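Side-chain contacts in magnesium transporter, putative (Shewanella oneidensis MR-1, PDB 3KXR), which probably serves as a membrane transporter for magnesium ions, the chain here being a piece with part of its intracellular N domain and its paired CBS domains: residues E16-W21 with D31-Q36; R78-R81 with C87-N90; L91-E96 with E116-L121; L150-D155 with G161-R166. One frame throughout, in Å; residues are numbered along the deposited sequence.

Contact 1: E16-W21 with D31-Q36; sequences EDLIEW and DRALAQ
Leu18 points from helix 15-20 toward helix 27-36, and its forked end straddles the methyl of Ala33. Both prongs take part: CD1 of Leu18 lies 3.6 Å from CB of Ala33, and CD2 of Leu18 stands 4.0 Å from the same carbon, so the small methyl faces the opening of the fork. The torsions explain this reach, since CG of Leu18 stands anti to its own carbonyl carbon (chi1 -67°) and CD1 continues anti to CA (chi2 175°). Leu34 joins from one flank. Its CB does not aim at the other helix, but the branch swings back, and CD2 of Leu34 ends 4.2 Å from CD1 of Leu18. Because Ala33 is so short, the two backbones approach to 8.4 Å between CA of Leu18 and CA of Ala33. Leu25 touches Leu18 and Phe10 touches Ala33, which extends the apolar patch past the two helices. This is helix-on-helix packing within the MgtE intracellular N domain. The neighbouring faces do other work: Glu16 forms a salt bridge to Arg44, while Glu20 forms one to Arg78 of the second subunit, whose Phe79 also meets Trp21 edge to face. With only methyl groups meeting between these two segments, their contact rests on van der Waals fit and the burial of apolar surface, and carries no directional polar bond.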
loop_
_atom_site.group_PDB
_atom_site.type_symbol
_atom_site.label_atom_id
_atom_site.label_comp_id
_atom_site.label_asym_id
_atom_site.label_seq_id
_atom_site.Cartn_x
_atom_site.Cartn_y
_atom_site.Cartn_z
ATOM N N GLU A 16 12.012 -12.124 6.320
ATOM C CA GLU A 16 13.253 -12.806 6.756
ATOM C C GLU A 16 13.724 -13.829 5.730
ATOM O O GLU A 16 14.918 -13.999 5.507
ATOM C CB GLU A 16 13.067 -13.539 8.103
ATOM C CG GLU A 16 12.753 -12.644 9.339
ATOM C CD GLU A 16 11.244 -12.356 9.568
ATOM O OE1 GLU A 16 10.402 -12.631 8.691
ATOM O OE2 GLU A 16 10.905 -11.828 10.646
ATOM N N ASP A 17 12.769 -14.533 5.132
ATOM C CA ASP A 17 13.079 -15.455 4.071
ATOM C C ASP A 17 13.770 -14.688 2.956
ATOM O O ASP A 17 14.774 -15.127 2.426
ATOM C CB ASP A 17 11.795 -16.085 3.534
ATOM C CG ASP A 17 11.023 -16.901 4.599
ATOM O OD1 ASP A 17 11.620 -17.330 5.631
ATOM O OD2 ASP A 17 9.803 -17.125 4.371
ATOM N N LEU A 18 13.230 -13.530 2.608
ATOM C CA LEU A 18 13.787 -12.756 1.511
ATOM C C LEU A 18 15.230 -12.397 1.796
ATOM O O LEU A 18 16.080 -12.580 0.940
ATOM C CB LEU A 18 12.959 -11.501 1.230
ATOM C CG LEU A 18 11.544 -11.713 0.670
ATOM C CD1 LEU A 18 10.798 -10.374 0.556
ATOM C CD2 LEU A 18 11.567 -12.431 -0.706
ATOM N N ILE A 19 15.504 -11.957 3.020
ATOM C CA ILE A 19 16.848 -11.559 3.446
ATOM C C ILE A 19 17.812 -12.728 3.387
ATOM O O ILE A 19 18.925 -12.638 2.821
ATOM C CB ILE A 19 16.851 -10.966 4.878
ATOM C CG1 ILE A 19 16.166 -9.596 4.891
ATOM C CG2 ILE A 19 18.281 -10.834 5.416
ATOM C CD1 ILE A 19 17.015 -8.467 4.309
ATOM N N GLU A 20 17.356 -13.841 3.937
ATOM C CA GLU A 20 18.174 -15.027 3.969
ATOM C C GLU A 20 18.496 -15.492 2.546
ATOM O O GLU A 20 19.575 -16.022 2.289
ATOM C CB GLU A 20 17.431 -16.102 4.724
ATOM C CG GLU A 20 18.168 -17.422 4.817
ATOM C CD GLU A 20 17.218 -18.560 5.059
ATOM O OE1 GLU A 20 16.030 -18.278 5.342
ATOM O OE2 GLU A 20 17.658 -19.734 4.959
ATOM N N TRP A 21 17.575 -15.260 1.619
ATOM C CA TRP A 21 17.765 -15.661 0.228
ATOM C C TRP A 21 18.151 -14.541 -0.730
ATOM O O TRP A 21 17.917 -14.634 -1.949
ATOM C CB TRP A 21 16.503 -16.353 -0.242
ATOM C CG TRP A 21 16.623 -17.792 -0.103
ATOM C CD1 TRP A 21 17.548 -18.476 0.631
ATOM C CD2 TRP A 21 15.803 -18.759 -0.719
ATOM N NE1 TRP A 21 17.361 -19.810 0.493
ATOM C CE2 TRP A 21 16.292 -20.018 -0.338
ATOM C CE3 TRP A 21 14.708 -18.689 -1.578
ATOM C CZ2 TRP A 21 15.715 -21.208 -0.777
ATOM C CZ3 TRP A 21 14.128 -19.878 -2.024
ATOM C CH2 TRP A 21 14.627 -21.117 -1.621
ATOM N N ASP A 31 11.474 -7.151 -4.945
ATOM C CA ASP A 31 10.633 -5.957 -5.032
ATOM C C ASP A 31 9.153 -6.254 -5.167
ATOM O O ASP A 31 8.339 -5.528 -4.597
ATOM C CB ASP A 31 11.074 -5.061 -6.192
ATOM C CG ASP A 31 12.480 -4.512 -5.995
ATOM O OD1 ASP A 31 12.979 -4.525 -4.858
ATOM O OD2 ASP A 31 13.109 -4.098 -6.981
ATOM N N ARG A 32 8.783 -7.282 -5.924
ATOM C CA ARG A 32 7.361 -7.582 -6.056
ATOM C C ARG A 32 6.849 -8.121 -4.719
ATOM O O ARG A 32 5.742 -7.800 -4.295
ATOM C CB ARG A 32 7.080 -8.568 -7.200
ATOM C CG ARG A 32 7.198 -7.931 -8.615
ATOM C CD ARG A 32 6.700 -8.867 -9.771
ATOM N NE ARG A 32 7.068 -10.262 -9.471
ATOM C CZ ARG A 32 8.161 -10.900 -9.918
ATOM N NH1 ARG A 32 9.035 -10.283 -10.720
ATOM N NH2 ARG A 32 8.383 -12.173 -9.561
ATOM N N ALA A 33 7.683 -8.918 -4.049
ATOM C CA ALA A 33 7.352 -9.447 -2.707
ATOM C C ALA A 33 7.120 -8.324 -1.672
ATOM O O ALA A 33 6.138 -8.347 -0.909
ATOM C CB ALA A 33 8.446 -10.381 -2.226
ATOM N N LEU A 34 8.017 -7.338 -1.693
ATOM C CA LEU A 34 7.948 -6.217 -0.787
ATOM C C LEU A 34 6.693 -5.375 -1.038
ATOM O O LEU A 34 6.025 -4.967 -0.089
ATOM C CB LEU A 34 9.205 -5.349 -0.898
ATOM C CG LEU A 34 10.487 -5.924 -0.294
ATOM C CD1 LEU A 34 11.625 -4.943 -0.585
ATOM C CD2 LEU A 34 10.348 -6.222 1.214
ATOM N N ALA A 35 6.389 -5.125 -2.308
ATOM C CA ALA A 35 5.196 -4.378 -2.696
ATOM C C ALA A 35 3.914 -5.072 -2.264
ATOM O O ALA A 35 2.910 -4.424 -2.007
ATOM C CB ALA A 35 5.184 -4.154 -4.169
ATOM N N GLN A 36 3.941 -6.390 -2.142
ATOM C CA GLN A 36 2.713 -7.109 -1.830
ATOM C C GLN A 36 2.530 -7.288 -0.339
ATOM O O GLN A 36 1.469 -7.650 0.113
ATOM C CB GLN A 36 2.687 -8.459 -2.546
ATOM C CG GLN A 36 1.445 -8.720 -3.393
ATOM C CD GLN A 36 1.752 -9.605 -4.617
ATOM O OE1 GLN A 36 2.732 -9.358 -5.342
ATOM N NE2 GLN A 36 0.915 -10.635 -4.848
#

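Contact 2: R78-R81 with C87-N90; sequences RFFR and CNDN
Phe80 on helix 73-82 brings the CE1-CZ side of its ring up to residues 88-90, closing the helix against the start of strand 90-94 within the first of the paired CBS domains. Between the two segments the contact is van der Waals. CE1 of Phe80 lies 3.8 Å from the carbonyl carbon C of Asp89, and CZ of Phe80 is 3.9 Å from C of Asn90, which sits at the ring edge. With CG anti to the carbonyl carbon of Phe80 (chi1 -81°), the ring swings towards the loop although CB does not aim there. The Asn88 amide lies obliquely to the ring, the two planes 26° apart, and its OD1 is 4.0 Å from CE1 of Phe80. Replacing Phe80 by an alanine would probably open a gap beside the loop backbone and leave the Asn88 amide without its aromatic neighbour. Polar bonds belong to the loop itself and to the second CBS domain: OE2 of Glu149 accepts from the backbone N of Asp89 and of Asn90 and from ND2 of Asn88, three bonds to one carboxylate oxygen. Asn90 ND2 binds Glu147. ND2 of Asn88 also bonds weakly to O of Asn90, at 3.0 Å and a bent 130°.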
loop_
_atom_site.group_PDB
_atom_site.type_symbol
_atom_site.label_atom_id
_atom_site.label_comp_id
_atom_site.label_asym_id
_atom_site.label_seq_id
_atom_site.Cartn_x
_atom_site.Cartn_y
_atom_site.Cartn_z
ATOM N N ARG A 78 -2.076 12.682 27.449
ATOM C CA ARG A 78 -3.086 12.243 26.518
ATOM C C ARG A 78 -2.585 11.038 25.694
ATOM O O ARG A 78 -3.352 10.147 25.334
ATOM C CB ARG A 78 -3.479 13.422 25.644
ATOM C CG ARG A 78 -4.377 13.050 24.532
ATOM C CD ARG A 78 -4.995 14.257 23.881
ATOM N NE ARG A 78 -5.960 13.835 22.864
ATOM C CZ ARG A 78 -6.296 14.569 21.810
ATOM N NH1 ARG A 78 -5.739 15.756 21.621
ATOM N NH2 ARG A 78 -7.184 14.119 20.942
ATOM N N PHE A 79 -1.286 10.984 25.425
ATOM C CA PHE A 79 -0.724 9.871 24.661
ATOM C C PHE A 79 -0.852 8.561 25.439
ATOM O O PHE A 79 -1.198 7.508 24.895
ATOM C CB PHE A 79 0.765 10.142 24.362
ATOM C CG PHE A 79 1.211 9.743 22.969
ATOM C CD1 PHE A 79 0.551 8.764 22.246
ATOM C CD2 PHE A 79 2.344 10.328 22.413
ATOM C CE1 PHE A 79 0.999 8.399 20.982
ATOM C CE2 PHE A 79 2.811 9.970 21.152
ATOM C CZ PHE A 79 2.150 9.013 20.429
ATOM N N PHE A 80 -0.554 8.630 26.723
ATOM C CA PHE A 80 -0.600 7.448 27.532
ATOM C C PHE A 80 -2.035 7.013 27.707
ATOM O O PHE A 80 -2.283 5.850 27.840
ATOM C CB PHE A 80 -0.039 7.712 28.900
ATOM C CG PHE A 80 1.416 7.670 28.973
ATOM C CD1 PHE A 80 2.086 6.501 28.721
ATOM C CD2 PHE A 80 2.135 8.792 29.371
ATOM C CE1 PHE A 80 3.474 6.459 28.804
ATOM C CE2 PHE A 80 3.518 8.750 29.478
ATOM C CZ PHE A 80 4.186 7.572 29.187
ATOM N N ARG A 81 -2.975 7.944 27.734
ATOM C CA ARG A 81 -4.374 7.573 27.986
ATOM C C ARG A 81 -5.075 7.080 26.701
ATOM O O ARG A 81 -6.009 6.283 26.778
ATOM C CB ARG A 81 -5.163 8.713 28.650
ATOM C CG ARG A 81 -4.763 9.024 30.142
ATOM C CD ARG A 81 -5.294 8.021 31.212
ATOM N N CYS A 87 4.079 -3.336 26.857
ATOM C CA CYS A 87 5.302 -2.971 27.555
ATOM C C CYS A 87 5.629 -1.531 27.430
ATOM O O CYS A 87 6.722 -1.176 27.014
ATOM C CB CYS A 87 6.491 -3.722 26.993
ATOM S SG CYS A 87 6.588 -5.319 27.631
ATOM N N ASN A 88 4.686 -0.693 27.806
ATOM C CA ASN A 88 4.856 0.696 27.595
ATOM C C ASN A 88 4.570 1.429 28.850
ATOM O O ASN A 88 3.465 1.376 29.350
ATOM C CB ASN A 88 3.913 1.168 26.521
ATOM C CG ASN A 88 3.995 2.663 26.304
ATOM O OD1 ASN A 88 2.963 3.335 26.312
ATOM N ND2 ASN A 88 5.222 3.196 26.114
ATOM N N ASP A 89 5.572 2.103 29.385
ATOM C CA ASP A 89 5.285 3.123 30.374
ATOM C C ASP A 89 6.250 4.296 30.337
ATOM O O ASP A 89 6.380 5.013 31.315
ATOM C CB ASP A 89 5.218 2.501 31.763
ATOM C CG ASP A 89 6.568 2.187 32.292
ATOM O OD1 ASP A 89 7.548 2.233 31.485
ATOM O OD2 ASP A 89 6.649 1.936 33.516
ATOM N N ASN A 90 6.892 4.494 29.188
ATOM C CA ASN A 90 7.790 5.606 28.969
ATOM C C ASN A 90 7.474 6.236 27.641
ATOM O O ASN A 90 6.872 5.628 26.765
ATOM C CB ASN A 90 9.250 5.144 28.997
ATOM C CG ASN A 90 9.718 4.840 30.373
ATOM O OD1 ASN A 90 9.150 5.318 31.342
ATOM N ND2 ASN A 90 10.750 4.038 30.489
#

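Contact 3: L91-E96 with E116-L121; sequences LFIVDE and EPLISL
Ile93 and Leu118 meet through their terminal methyls, CD1 of Ile93 lying 3.6 Å from CD1 of Leu118. The same Ile93 methyl also rests 3.8 Å from CB of Leu118, so it meets the base as well as one tip of the leucine, the two side chains crossing at about a right angle. Leu91, two residues earlier on the strand and on the same face, adds a looser touch, its CD2 being 4.4 Å from CD1 of Leu118. Ile93 already faces the turn from its CB; CG1 anti to the carbonyl carbon (chi1 -55°) and a bent second torsion (chi2 -57°) set CD1 against the leucine. Leu118 is placed by the short 3-10 segment 118-120. There O of Pro117 accepts two bonds, from the backbone N of Ser120 at 3.0 Å and from OG of Ser120 at 2.6 Å, the hydroxyl lying in the carbonyl plane. This double grip closes the turn at whose start Leu118 sits. Further out, backbone bonds tie Ile93 to Leu101 and Gly102 and Phe92 to Leu65 and Leu67, fixing strand 90-94 in the middle of its sheet. Leu67 and Ala71 also touch Leu118, while Phe79 and Phe80 of helix 73-82 touch Leu91. The result is the apolar face of a CBS-domain sheet, closed here by the 3-10 turn of the connection between helix 106-109 and strand 129-130.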
loop_
_atom_site.group_PDB
_atom_site.type_symbol
_atom_site.label_atom_id
_atom_site.label_comp_id
_atom_site.label_asym_id
_atom_site.label_seq_id
_atom_site.Cartn_x
_atom_site.Cartn_y
_atom_site.Cartn_z
ATOM N N LEU A 91 7.925 7.465 27.486
ATOM C CA LEU A 91 7.711 8.191 26.246
ATOM C C LEU A 91 9.006 8.931 25.893
ATOM O O LEU A 91 9.699 9.451 26.774
ATOM C CB LEU A 91 6.512 9.101 26.444
ATOM C CG LEU A 91 5.973 10.005 25.359
ATOM C CD1 LEU A 91 4.494 10.286 25.637
ATOM C CD2 LEU A 91 6.794 11.264 25.407
ATOM N N PHE A 92 9.358 8.916 24.620
ATOM C CA PHE A 92 10.659 9.384 24.198
ATOM C C PHE A 92 10.569 10.744 23.549
ATOM O O PHE A 92 9.636 10.999 22.796
ATOM C CB PHE A 92 11.271 8.353 23.247
ATOM C CG PHE A 92 11.309 6.991 23.840
ATOM C CD1 PHE A 92 11.846 6.791 25.106
ATOM C CD2 PHE A 92 10.753 5.907 23.183
ATOM C CE1 PHE A 92 11.854 5.523 25.681
ATOM C CE2 PHE A 92 10.763 4.625 23.764
ATOM C CZ PHE A 92 11.308 4.447 25.013
ATOM N N ILE A 93 11.520 11.618 23.860
ATOM C CA ILE A 93 11.522 12.980 23.343
ATOM C C ILE A 93 12.637 13.134 22.368
ATOM O O ILE A 93 13.784 12.759 22.664
ATOM C CB ILE A 93 11.714 14.026 24.458
ATOM C CG1 ILE A 93 10.663 13.832 25.536
ATOM C CG2 ILE A 93 11.643 15.460 23.917
ATOM C CD1 ILE A 93 9.241 13.908 25.056
ATOM N N VAL A 94 12.320 13.698 21.204
ATOM C CA VAL A 94 13.322 13.937 20.178
ATOM C C VAL A 94 13.330 15.410 19.786
ATOM O O VAL A 94 12.329 16.123 19.945
ATOM C CB VAL A 94 13.044 13.074 18.904
ATOM C CG1 VAL A 94 13.195 11.571 19.227
ATOM C CG2 VAL A 94 11.678 13.389 18.314
ATOM N N ASP A 95 14.469 15.875 19.264
ATOM C CA ASP A 95 14.522 17.216 18.689
ATOM C C ASP A 95 14.028 17.193 17.249
ATOM O O ASP A 95 13.558 16.158 16.764
ATOM C CB ASP A 95 15.921 17.815 18.804
ATOM C CG ASP A 95 16.945 17.163 17.908
ATOM O OD1 ASP A 95 16.627 16.372 16.983
ATOM O OD2 ASP A 95 18.121 17.508 18.147
ATOM N N GLU A 96 14.130 18.324 16.568
ATOM C CA GLU A 96 13.556 18.419 15.233
ATOM C C GLU A 96 14.350 17.652 14.169
ATOM O O GLU A 96 13.837 17.446 13.093
ATOM C CB GLU A 96 13.361 19.875 14.831
ATOM C CG GLU A 96 14.541 20.481 14.144
ATOM C CD GLU A 96 14.270 21.908 13.680
ATOM O OE1 GLU A 96 13.140 22.426 13.965
ATOM O OE2 GLU A 96 15.201 22.492 13.041
ATOM N N GLU A 116 3.679 22.221 31.333
ATOM C CA GLU A 116 5.142 22.108 31.437
ATOM C C GLU A 116 5.771 21.409 30.247
ATOM O O GLU A 116 5.311 20.349 29.839
ATOM C CB GLU A 116 5.555 21.335 32.685
ATOM C CG GLU A 116 5.134 22.005 33.992
ATOM C CD GLU A 116 5.721 21.342 35.254
ATOM O OE1 GLU A 116 6.960 21.218 35.323
ATOM O OE2 GLU A 116 4.931 21.000 36.181
ATOM N N PRO A 117 6.840 21.989 29.687
ATOM C CA PRO A 117 7.488 21.314 28.576
ATOM C C PRO A 117 8.170 20.001 28.997
ATOM O O PRO A 117 8.820 19.912 30.047
ATOM C CB PRO A 117 8.505 22.324 28.089
ATOM C CG PRO A 117 8.056 23.641 28.690
ATOM C CD PRO A 117 7.475 23.274 29.989
ATOM N N LEU A 118 7.987 18.986 28.173
ATOM C CA LEU A 118 8.564 17.705 28.450
ATOM C C LEU A 118 10.075 17.801 28.466
ATOM O O LEU A 118 10.742 17.102 29.243
ATOM C CB LEU A 118 8.115 16.712 27.384
ATOM C CG LEU A 118 6.628 16.443 27.439
ATOM C CD1 LEU A 118 6.228 15.578 26.261
ATOM C CD2 LEU A 118 6.315 15.822 28.824
ATOM N N ILE A 119 10.632 18.682 27.635
ATOM C CA ILE A 119 12.074 18.777 27.588
ATOM C C ILE A 119 12.638 19.172 28.966
ATOM O O ILE A 119 13.802 18.907 29.264
ATOM C CB ILE A 119 12.567 19.679 26.434
ATOM C CG1 ILE A 119 14.089 19.540 26.290
ATOM C CG2 ILE A 119 12.186 21.112 26.661
ATOM C CD1 ILE A 119 14.726 20.157 24.988
ATOM N N SER A 120 11.827 19.774 29.829
ATOM C CA SER A 120 12.285 20.127 31.171
ATOM C C SER A 120 12.110 19.010 32.209
ATOM O O SER A 120 12.486 19.183 33.353
ATOM C CB SER A 120 11.557 21.390 31.686
ATOM O OG SER A 120 10.174 21.151 31.912
ATOM N N LEU A 121 11.558 17.869 31.821
ATOM C CA LEU A 121 11.276 16.814 32.779
ATOM C C LEU A 121 11.910 15.485 32.379
ATOM O O LEU A 121 11.377 14.434 32.697
ATOM C CB LEU A 121 9.772 16.641 32.866
ATOM C CG LEU A 121 8.971 17.902 33.225
ATOM C CD1 LEU A 121 7.521 17.617 32.911
ATOM C CD2 LEU A 121 9.177 18.324 34.689
#

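Contact 4: L150-D155 with G161-R166; sequences LPVIDD and GRVTLR
Val152 and Val163 pack side by side on one face of an antiparallel hairpin of the second CBS domain, CG2 of Val152 lying 3.6 Å from CG2 of Val163 as the two cross obliquely. Each aims CG2 by setting it anti to its carbonyl carbon. The tight part is the backbone beneath. Leu150 and Val163 form a hydrogen-bonded pair, N of Leu150 to O of Val163 at 3.0 Å and N of Val163 to O of Leu150 at 2.9 Å, both near 163° at the hydrogen. Beyond Pro151 and Arg162, a non-hydrogen-bonded pair with CA atoms 4.3 Å apart, N of Val152 reaches O of Gly161 at 2.8 Å. Arg162 stays near the strand only at its root, CB being 3.4 Å from O of Leu150; from CG to NE it runs extended, to a salt bridge with Glu149, its guanidinium covered on one face by CG2 of Thr164. Exposed on the solvent side are Asp155, past one end, and Arg166 of helix 165-176, which turns to a salt bridge with Asp86. Pro151 has no N-H to give, but none is needed towards strand 159-164, while the buried arginine's charge is probably balanced by Glu149.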
loop_
_atom_site.group_PDB
_atom_site.type_symbol
_atom_site.label_atom_id
_atom_site.label_comp_id
_atom_site.label_asym_id
_atom_site.label_seq_id
_atom_site.Cartn_x
_atom_site.Cartn_y
_atom_site.Cartn_z
ATOM N N LEU A 150 13.277 -0.121 26.255
ATOM C CA LEU A 150 14.322 0.873 26.080
ATOM C C LEU A 150 14.315 1.407 24.653
ATOM O O LEU A 150 14.064 0.656 23.711
ATOM C CB LEU A 150 15.692 0.272 26.369
ATOM C CG LEU A 150 16.114 0.035 27.826
ATOM C CD1 LEU A 150 17.497 -0.659 27.876
ATOM C CD2 LEU A 150 16.125 1.360 28.599
ATOM N N PRO A 151 14.618 2.693 24.488
ATOM C CA PRO A 151 14.787 3.251 23.162
ATOM C C PRO A 151 16.073 2.775 22.509
ATOM O O PRO A 151 17.099 2.557 23.197
ATOM C CB PRO A 151 14.867 4.759 23.428
ATOM C CG PRO A 151 15.426 4.847 24.761
ATOM C CD PRO A 151 14.986 3.661 25.527
ATOM N N VAL A 152 16.015 2.646 21.190
ATOM C CA VAL A 152 17.157 2.312 20.390
ATOM C C VAL A 152 17.503 3.483 19.461
ATOM O O VAL A 152 16.643 4.051 18.800
ATOM C CB VAL A 152 16.879 1.046 19.578
ATOM C CG1 VAL A 152 18.076 0.723 18.707
ATOM C CG2 VAL A 152 16.557 -0.121 20.518
ATOM N N ILE A 153 18.770 3.854 19.442
ATOM C CA ILE A 153 19.240 4.908 18.553
ATOM C C ILE A 153 20.241 4.351 17.532
ATOM O O ILE A 153 20.917 3.345 17.774
ATOM C CB ILE A 153 19.886 6.080 19.334
ATOM C CG1 ILE A 153 21.077 5.597 20.170
ATOM C CG2 ILE A 153 18.850 6.794 20.209
ATOM C CD1 ILE A 153 21.925 6.722 20.676
ATOM N N ASP A 154 20.315 5.007 16.382
ATOM C CA ASP A 154 21.232 4.610 15.338
ATOM C C ASP A 154 22.562 5.285 15.615
ATOM O O ASP A 154 22.698 5.934 16.623
ATOM C CB ASP A 154 20.652 4.920 13.944
ATOM C CG ASP A 154 20.644 6.394 13.608
ATOM O OD1 ASP A 154 21.258 7.188 14.361
ATOM O OD2 ASP A 154 20.035 6.757 12.568
ATOM N N ASP A 155 23.554 5.126 14.749
ATOM C CA ASP A 155 24.871 5.736 15.024
ATOM C C ASP A 155 24.886 7.249 14.799
ATOM O O ASP A 155 25.828 7.899 15.218
ATOM C CB ASP A 155 26.001 5.070 14.210
ATOM C CG ASP A 155 25.686 4.997 12.719
ATOM O OD1 ASP A 155 24.591 5.464 12.312
ATOM O OD2 ASP A 155 26.520 4.457 11.944
ATOM N N GLY A 161 13.540 3.432 17.217
ATOM C CA GLY A 161 12.504 2.530 17.747
ATOM C C GLY A 161 12.790 2.080 19.167
ATOM O O GLY A 161 13.588 2.689 19.867
ATOM N N ARG A 162 12.151 1.002 19.598
ATOM C CA ARG A 162 12.366 0.520 20.959
ATOM C C ARG A 162 12.463 -0.995 20.992
ATOM O O ARG A 162 12.054 -1.661 20.050
ATOM C CB ARG A 162 11.210 0.957 21.839
ATOM C CG ARG A 162 9.974 0.139 21.624
ATOM C CD ARG A 162 8.775 0.726 22.306
ATOM N NE ARG A 162 7.614 -0.109 22.057
ATOM C CZ ARG A 162 6.790 -0.633 22.966
ATOM N NH1 ARG A 162 6.934 -0.437 24.276
ATOM N NH2 ARG A 162 5.792 -1.384 22.553
ATOM N N VAL A 163 12.991 -1.514 22.095
ATOM C CA VAL A 163 12.933 -2.926 22.372
ATOM C C VAL A 163 12.248 -3.158 23.684
ATOM O O VAL A 163 12.525 -2.467 24.632
ATOM C CB VAL A 163 14.311 -3.487 22.481
ATOM C CG1 VAL A 163 14.211 -4.964 22.863
ATOM C CG2 VAL A 163 14.991 -3.338 21.141
ATOM N N THR A 164 11.362 -4.127 23.748
ATOM C CA THR A 164 10.591 -4.344 24.954
ATOM C C THR A 164 11.144 -5.459 25.846
ATOM O O THR A 164 11.908 -6.296 25.407
ATOM C CB THR A 164 9.179 -4.722 24.623
ATOM O OG1 THR A 164 9.211 -5.951 23.909
ATOM C CG2 THR A 164 8.476 -3.660 23.785
ATOM N N LEU A 165 10.728 -5.467 27.103
ATOM C CA LEU A 165 11.071 -6.555 27.994
ATOM C C LEU A 165 10.597 -7.903 27.441
ATOM O O LEU A 165 11.313 -8.877 27.488
ATOM C CB LEU A 165 10.489 -6.319 29.388
ATOM C CG LEU A 165 10.814 -7.419 30.397
ATOM C CD1 LEU A 165 12.321 -7.716 30.525
ATOM C CD2 LEU A 165 10.278 -7.008 31.698
ATOM N N ARG A 166 9.394 -7.938 26.901
ATOM C CA ARG A 166 8.872 -9.144 26.244
ATOM C C ARG A 166 9.779 -9.667 25.131
ATOM O O ARG A 166 10.037 -10.860 25.064
ATOM C CB ARG A 166 7.483 -8.883 25.659
ATOM C CG ARG A 166 6.699 -10.162 25.421
ATOM C CD ARG A 166 5.325 -9.869 24.840
ATOM N NE ARG A 166 4.557 -8.957 25.673
ATOM C CZ ARG A 166 3.963 -9.292 26.816
ATOM N NH1 ARG A 166 3.293 -8.375 27.506
ATOM N NH2 ARG A 166 4.037 -10.533 27.275
#

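Overall arrangement
The contacts follow one another along the chain. Contact 1 stands apart in the N domain, its centre about 33 Å from that of contact 2 and about 24 Å from that of contact 4. The other three form one cluster, centres about 14 to 17 Å apart. Contacts 2 and 3 both use strand 90-94 of the first CBS sheet, and helix 73-82 packs on contact 3 where Phe79 and Phe80 meet Leu91. Contact 4 lies in the hairpin of the second sheet and touches both: Phe92 packs on Pro151, and Cys87 meets Arg162 and Thr164. The CBS domains thus make one continuous body, while the helical N domain reaches out to a neighbouring subunit.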